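Local coordinates for protein SmhA (Serratia marcescens, PDB 7A27) that forms the A component of a tripartite alpha-pore-forming toxin, probably acting with two partner proteins to perforate target membranes, at residues Asp8-Ser20 against Ile335-Ile349. Sequence-based numbering, arbitrary orientation.
Sequences DLSPQTLMAMHIS and ISLNAEKWQLFSKSI
Leu-9 O accepts a hydrogen bond from Trp-342 NE1 where the N-terminal lead-in and first turns of helix 14-37 lie along helix 325-358 in the long helical bundle of this soluble toxin component. The two helical segments run nearly parallel. Trp-342 NE1 lies 3.0 Å from Leu-9 O, the bond is fairly straight (161° at the hydrogen), and the oxygen lies in the ring plane; Tyr-312 OH bonds to the same oxygen. Pro-11 lies flat over one indole face, its CG 3.8 Å from the centroid of the five-membered ring of Trp-342, so edge and face of the indole are both engaged by the lead-in. From Pro-11 a type II' turn leads into the helix.

Further along, Phe-345 swings CG anti to its backbone N (chi1 177°), which sets the ring beneath the first helical turn. Met-15 N sits over one face toward the rim, Leu-14 CB meets Phe-345 CZ obliquely at 3.7 Å, and Ala-83 of helix 48-96 touches the same phenylalanine side chain. Met-15 runs extended past the phenyl ring in the opposite direction and brings its CE to 3.8 Å from Ser-348 CB.

The imidazole of His-18 is inclined 52° to the phenyl plane, and its rotation is fixed from two sides. His-18 ND1 donates to Leu-14 O at 2.9 Å, approaching from the opposite face of that carbonyl to the helical N-H of His-18, while Ile-349 CD1 makes a CH-pi contact over one ring face, 4.2 Å from the centroid of the His-18 imidazole.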
loop_
_atom_site.group_PDB
_atom_site.type_symbol
_atom_site.label_atom_id
_atom_site.label_comp_id
_atom_site.label_asym_id
_atom_site.label_seq_id
_atom_site.Cartn_x
_atom_site.Cartn_y
_atom_site.Cartn_z
ATOM N N ASP A 8 -1.187 6.535 30.240
ATOM C CA ASP A 8 -1.540 5.830 28.986
ATOM C C ASP A 8 -0.240 5.241 28.417
ATOM O O ASP A 8 0.501 5.971 27.760
ATOM C CB ASP A 8 -2.224 6.820 28.035
ATOM C CG ASP A 8 -2.496 6.293 26.644
ATOM O OD1 ASP A 8 -2.604 5.073 26.510
ATOM O OD2 ASP A 8 -2.595 7.109 25.713
ATOM N N LEU A 9 0.039 3.970 28.680
ATOM C CA LEU A 9 1.230 3.243 28.160
ATOM C C LEU A 9 0.823 2.404 26.938
ATOM O O LEU A 9 1.586 1.487 26.566
ATOM C CB LEU A 9 1.807 2.355 29.270
ATOM C CG LEU A 9 2.361 3.062 30.500
ATOM C CD1 LEU A 9 2.797 2.063 31.559
ATOM C CD2 LEU A 9 3.520 3.944 30.109
ATOM N N SER A 10 -0.311 2.720 26.317
ATOM C CA SER A 10 -0.889 1.968 25.174
ATOM C C SER A 10 -0.186 2.335 23.867
ATOM O O SER A 10 0.528 3.350 23.787
ATOM C CB SER A 10 -2.370 2.243 25.037
ATOM O OG SER A 10 -2.616 3.469 24.347
ATOM N N PRO A 11 -0.379 1.499 22.823
ATOM C CA PRO A 11 0.089 1.788 21.473
ATOM C C PRO A 11 -0.701 2.901 20.779
ATOM O O PRO A 11 -0.398 3.209 19.668
ATOM C CB PRO A 11 -0.182 0.520 20.652
ATOM C CG PRO A 11 -0.559 -0.542 21.664
ATOM C CD PRO A 11 -0.994 0.177 22.920
ATOM N N GLN A 12 -1.742 3.413 21.427
ATOM C CA GLN A 12 -2.643 4.440 20.848
ATOM C C GLN A 12 -3.178 3.875 19.535
ATOM O O GLN A 12 -3.371 2.661 19.478
ATOM C CB GLN A 12 -1.890 5.774 20.797
ATOM C CG GLN A 12 -1.278 6.081 22.158
ATOM C CD GLN A 12 -1.131 7.534 22.483
ATOM O OE1 GLN A 12 -1.729 8.391 21.863
ATOM N NE2 GLN A 12 -0.331 7.799 23.495
ATOM N N THR A 13 -3.351 4.690 18.501
ATOM C CA THR A 13 -3.943 4.223 17.215
ATOM C C THR A 13 -2.870 3.629 16.296
ATOM O O THR A 13 -3.167 3.524 15.108
ATOM C CB THR A 13 -4.715 5.347 16.507
ATOM O OG1 THR A 13 -3.792 6.362 16.103
ATOM C CG2 THR A 13 -5.802 5.935 17.379
ATOM N N LEU A 14 -1.693 3.225 16.798
ATOM C CA LEU A 14 -0.627 2.604 15.961
ATOM C C LEU A 14 -1.136 1.343 15.252
ATOM O O LEU A 14 -0.791 1.173 14.068
ATOM C CB LEU A 14 0.598 2.248 16.810
ATOM C CG LEU A 14 1.555 3.392 17.152
ATOM C CD1 LEU A 14 2.675 2.893 18.032
ATOM C CD2 LEU A 14 2.159 4.020 15.902
ATOM N N MET A 15 -1.896 0.482 15.934
ATOM C CA MET A 15 -2.337 -0.808 15.345
ATOM C C MET A 15 -3.161 -0.516 14.093
ATOM O O MET A 15 -2.793 -1.013 13.021
ATOM C CB MET A 15 -3.143 -1.656 16.331
ATOM C CG MET A 15 -3.447 -3.034 15.784
ATOM S SD MET A 15 -4.097 -4.192 17.006
ATOM C CE MET A 15 -4.879 -5.399 15.939
ATOM N N ALA A 16 -4.204 0.301 14.234
ATOM C CA ALA A 16 -5.112 0.684 13.132
ATOM C C ALA A 16 -4.323 1.442 12.055
ATOM O O ALA A 16 -4.502 1.181 10.865
ATOM C CB ALA A 16 -6.242 1.516 13.673
ATOM N N MET A 17 -3.474 2.369 12.468
ATOM C CA MET A 17 -2.687 3.222 11.555
ATOM C C MET A 17 -1.811 2.339 10.670
ATOM O O MET A 17 -1.744 2.644 9.485
ATOM C CB MET A 17 -1.835 4.226 12.332
ATOM C CG MET A 17 -1.292 5.344 11.469
ATOM S SD MET A 17 -1.221 6.853 12.373
ATOM C CE MET A 17 -2.967 7.271 12.365
ATOM N N HIS A 18 -1.195 1.279 11.208
ATOM C CA HIS A 18 -0.336 0.336 10.438
ATOM C C HIS A 18 -1.216 -0.477 9.483
ATOM O O HIS A 18 -0.797 -0.679 8.331
ATOM C CB HIS A 18 0.513 -0.558 11.354
ATOM C CG HIS A 18 1.797 0.045 11.826
ATOM N ND1 HIS A 18 1.901 0.742 12.994
ATOM C CD2 HIS A 18 3.042 0.048 11.294
ATOM C CE1 HIS A 18 3.157 1.140 13.159
ATOM N NE2 HIS A 18 3.884 0.709 12.150
ATOM N N ILE A 19 -2.392 -0.907 9.926
ATOM C CA ILE A 19 -3.367 -1.656 9.082
ATOM C C ILE A 19 -3.797 -0.771 7.890
ATOM O O ILE A 19 -3.796 -1.273 6.764
ATOM C CB ILE A 19 -4.541 -2.154 9.955
ATOM C CG1 ILE A 19 -4.058 -3.223 10.943
ATOM C CG2 ILE A 19 -5.701 -2.640 9.105
ATOM C CD1 ILE A 19 -5.094 -3.682 11.941
ATOM N N SER A 20 -4.106 0.512 8.099
ATOM C CA SER A 20 -4.548 1.401 6.999
ATOM C C SER A 20 -3.378 1.626 6.032
ATOM O O SER A 20 -3.659 1.877 4.833
ATOM C CB SER A 20 -5.155 2.703 7.476
ATOM O OG SER A 20 -4.149 3.623 7.878
ATOM N N ILE A 335 0.542 -1.647 33.884
ATOM C CA ILE A 335 1.616 -2.119 32.955
ATOM C C ILE A 335 1.223 -3.461 32.313
ATOM O O ILE A 335 1.358 -3.579 31.066
ATOM C CB ILE A 335 2.978 -2.177 33.670
ATOM C CG1 ILE A 335 3.479 -0.772 33.994
ATOM C CG2 ILE A 335 3.993 -2.938 32.838
ATOM C CD1 ILE A 335 4.705 -0.756 34.881
ATOM N N SER A 336 0.751 -4.429 33.106
ATOM C CA SER A 336 0.349 -5.766 32.592
ATOM C C SER A 336 -0.717 -5.614 31.497
ATOM O O SER A 336 -0.640 -6.368 30.516
ATOM C CB SER A 336 -0.118 -6.683 33.693
ATOM O OG SER A 336 -1.535 -6.731 33.779
ATOM N N LEU A 337 -1.670 -4.693 31.676
ATOM C CA LEU A 337 -2.788 -4.441 30.720
ATOM C C LEU A 337 -2.240 -3.862 29.410
ATOM O O LEU A 337 -2.680 -4.291 28.321
ATOM C CB LEU A 337 -3.815 -3.446 31.296
ATOM C CG LEU A 337 -4.994 -3.939 32.133
ATOM C CD1 LEU A 337 -6.173 -2.986 31.919
ATOM C CD2 LEU A 337 -5.401 -5.376 31.795
ATOM N N ASN A 338 -1.343 -2.883 29.519
ATOM C CA ASN A 338 -0.760 -2.196 28.345
ATOM C C ASN A 338 0.160 -3.179 27.601
ATOM O O ASN A 338 0.244 -3.069 26.367
ATOM C CB ASN A 338 -0.187 -0.852 28.771
ATOM C CG ASN A 338 -1.280 0.179 28.976
ATOM O OD1 ASN A 338 -2.051 0.457 28.056
ATOM N ND2 ASN A 338 -1.342 0.775 30.157
ATOM N N ALA A 339 0.757 -4.153 28.293
ATOM C CA ALA A 339 1.589 -5.205 27.663
ATOM C C ALA A 339 0.732 -6.032 26.705
ATOM O O ALA A 339 1.162 -6.233 25.555
ATOM C CB ALA A 339 2.222 -6.077 28.710
ATOM N N GLU A 340 -0.435 -6.488 27.172
ATOM C CA GLU A 340 -1.397 -7.302 26.374
ATOM C C GLU A 340 -1.722 -6.544 25.085
ATOM O O GLU A 340 -1.789 -7.190 24.031
ATOM C CB GLU A 340 -2.683 -7.616 27.146
ATOM C CG GLU A 340 -2.468 -8.616 28.281
ATOM C CD GLU A 340 -3.626 -8.864 29.251
ATOM O OE1 GLU A 340 -3.339 -9.215 30.444
ATOM O OE2 GLU A 340 -4.819 -8.732 28.825
ATOM N N LYS A 341 -1.937 -5.231 25.187
ATOM C CA LYS A 341 -2.276 -4.353 24.034
ATOM C C LYS A 341 -1.129 -4.392 23.020
ATOM O O LYS A 341 -1.420 -4.512 21.820
ATOM C CB LYS A 341 -2.542 -2.901 24.446
ATOM C CG LYS A 341 -3.794 -2.686 25.279
ATOM C CD LYS A 341 -3.955 -1.267 25.777
ATOM C CE LYS A 341 -5.071 -1.113 26.790
ATOM N NZ LYS A 341 -5.076 0.244 27.394
ATOM N N TRP A 342 0.124 -4.308 23.488
ATOM C CA TRP A 342 1.316 -4.335 22.604
ATOM C C TRP A 342 1.494 -5.738 22.000
ATOM O O TRP A 342 1.886 -5.797 20.812
ATOM C CB TRP A 342 2.561 -3.837 23.334
ATOM C CG TRP A 342 2.626 -2.348 23.480
ATOM C CD1 TRP A 342 2.249 -1.597 24.558
ATOM C CD2 TRP A 342 3.106 -1.410 22.508
ATOM N NE1 TRP A 342 2.456 -0.266 24.319
ATOM C CE2 TRP A 342 2.978 -0.123 23.069
ATOM C CE3 TRP A 342 3.618 -1.529 21.216
ATOM C CZ2 TRP A 342 3.344 1.030 22.382
ATOM C CZ3 TRP A 342 3.980 -0.388 20.536
ATOM C CH2 TRP A 342 3.853 0.872 21.115
ATOM N N GLN A 343 1.192 -6.814 22.742
ATOM C CA GLN A 343 1.306 -8.201 22.212
ATOM C C GLN A 343 0.320 -8.395 21.060
ATOM O O GLN A 343 0.726 -8.993 20.042
ATOM C CB GLN A 343 1.117 -9.261 23.302
ATOM C CG GLN A 343 2.386 -9.430 24.121
ATOM C CD GLN A 343 3.561 -9.575 23.177
ATOM O OE1 GLN A 343 3.528 -10.432 22.294
ATOM N NE2 GLN A 343 4.578 -8.724 23.327
ATOM N N LEU A 344 -0.907 -7.900 21.220
ATOM C CA LEU A 344 -1.966 -8.028 20.199
ATOM C C LEU A 344 -1.476 -7.297 18.940
ATOM O O LEU A 344 -1.576 -7.870 17.823
ATOM C CB LEU A 344 -3.257 -7.417 20.750
ATOM C CG LEU A 344 -4.564 -8.002 20.206
ATOM C CD1 LEU A 344 -5.091 -9.061 21.178
ATOM C CD2 LEU A 344 -5.617 -6.906 19.935
ATOM N N PHE A 345 -0.933 -6.090 19.132
ATOM C CA PHE A 345 -0.364 -5.232 18.059
ATOM C C PHE A 345 0.774 -6.002 17.387
ATOM O O PHE A 345 0.742 -6.114 16.155
ATOM C CB PHE A 345 0.051 -3.866 18.619
ATOM C CG PHE A 345 0.706 -2.915 17.644
ATOM C CD1 PHE A 345 0.384 -2.916 16.294
ATOM C CD2 PHE A 345 1.620 -1.978 18.091
ATOM C CE1 PHE A 345 0.991 -2.028 15.420
ATOM C CE2 PHE A 345 2.216 -1.092 17.213
ATOM C CZ PHE A 345 1.887 -1.109 15.887
ATOM N N SER A 346 1.699 -6.566 18.170
ATOM C CA SER A 346 2.839 -7.362 17.650
ATOM C C SER A 346 2.337 -8.435 16.668
ATOM O O SER A 346 3.032 -8.662 15.664
ATOM C CB SER A 346 3.638 -7.961 18.780
ATOM O OG SER A 346 4.575 -8.931 18.344
ATOM N N LYS A 347 1.190 -9.076 16.930
ATOM C CA LYS A 347 0.649 -10.150 16.051
ATOM C C LYS A 347 0.200 -9.518 14.728
ATOM O O LYS A 347 0.503 -10.079 13.650
ATOM C CB LYS A 347 -0.549 -10.870 16.666
ATOM C CG LYS A 347 -0.348 -11.469 18.049
ATOM C CD LYS A 347 0.666 -12.592 18.198
ATOM C CE LYS A 347 0.725 -13.052 19.645
ATOM N NZ LYS A 347 1.721 -14.126 19.864
ATOM N N SER A 348 -0.524 -8.400 14.798
ATOM C CA SER A 348 -0.990 -7.636 13.616
ATOM C C SER A 348 0.216 -7.333 12.713
ATOM O O SER A 348 0.093 -7.488 11.481
ATOM C CB SER A 348 -1.732 -6.403 14.046
ATOM O OG SER A 348 -2.102 -5.632 12.910
ATOM N N ILE A 349 1.352 -6.976 13.324
ATOM C CA ILE A 349 2.646 -6.655 12.650
ATOM C C ILE A 349 3.221 -7.918 12.014
ATOM O O ILE A 349 3.635 -7.846 10.840
ATOM C CB ILE A 349 3.671 -6.034 13.623
ATOM C CG1 ILE A 349 3.161 -4.742 14.269
ATOM C CG2 ILE A 349 5.008 -5.803 12.898
ATOM C CD1 ILE A 349 3.207 -3.539 13.347
#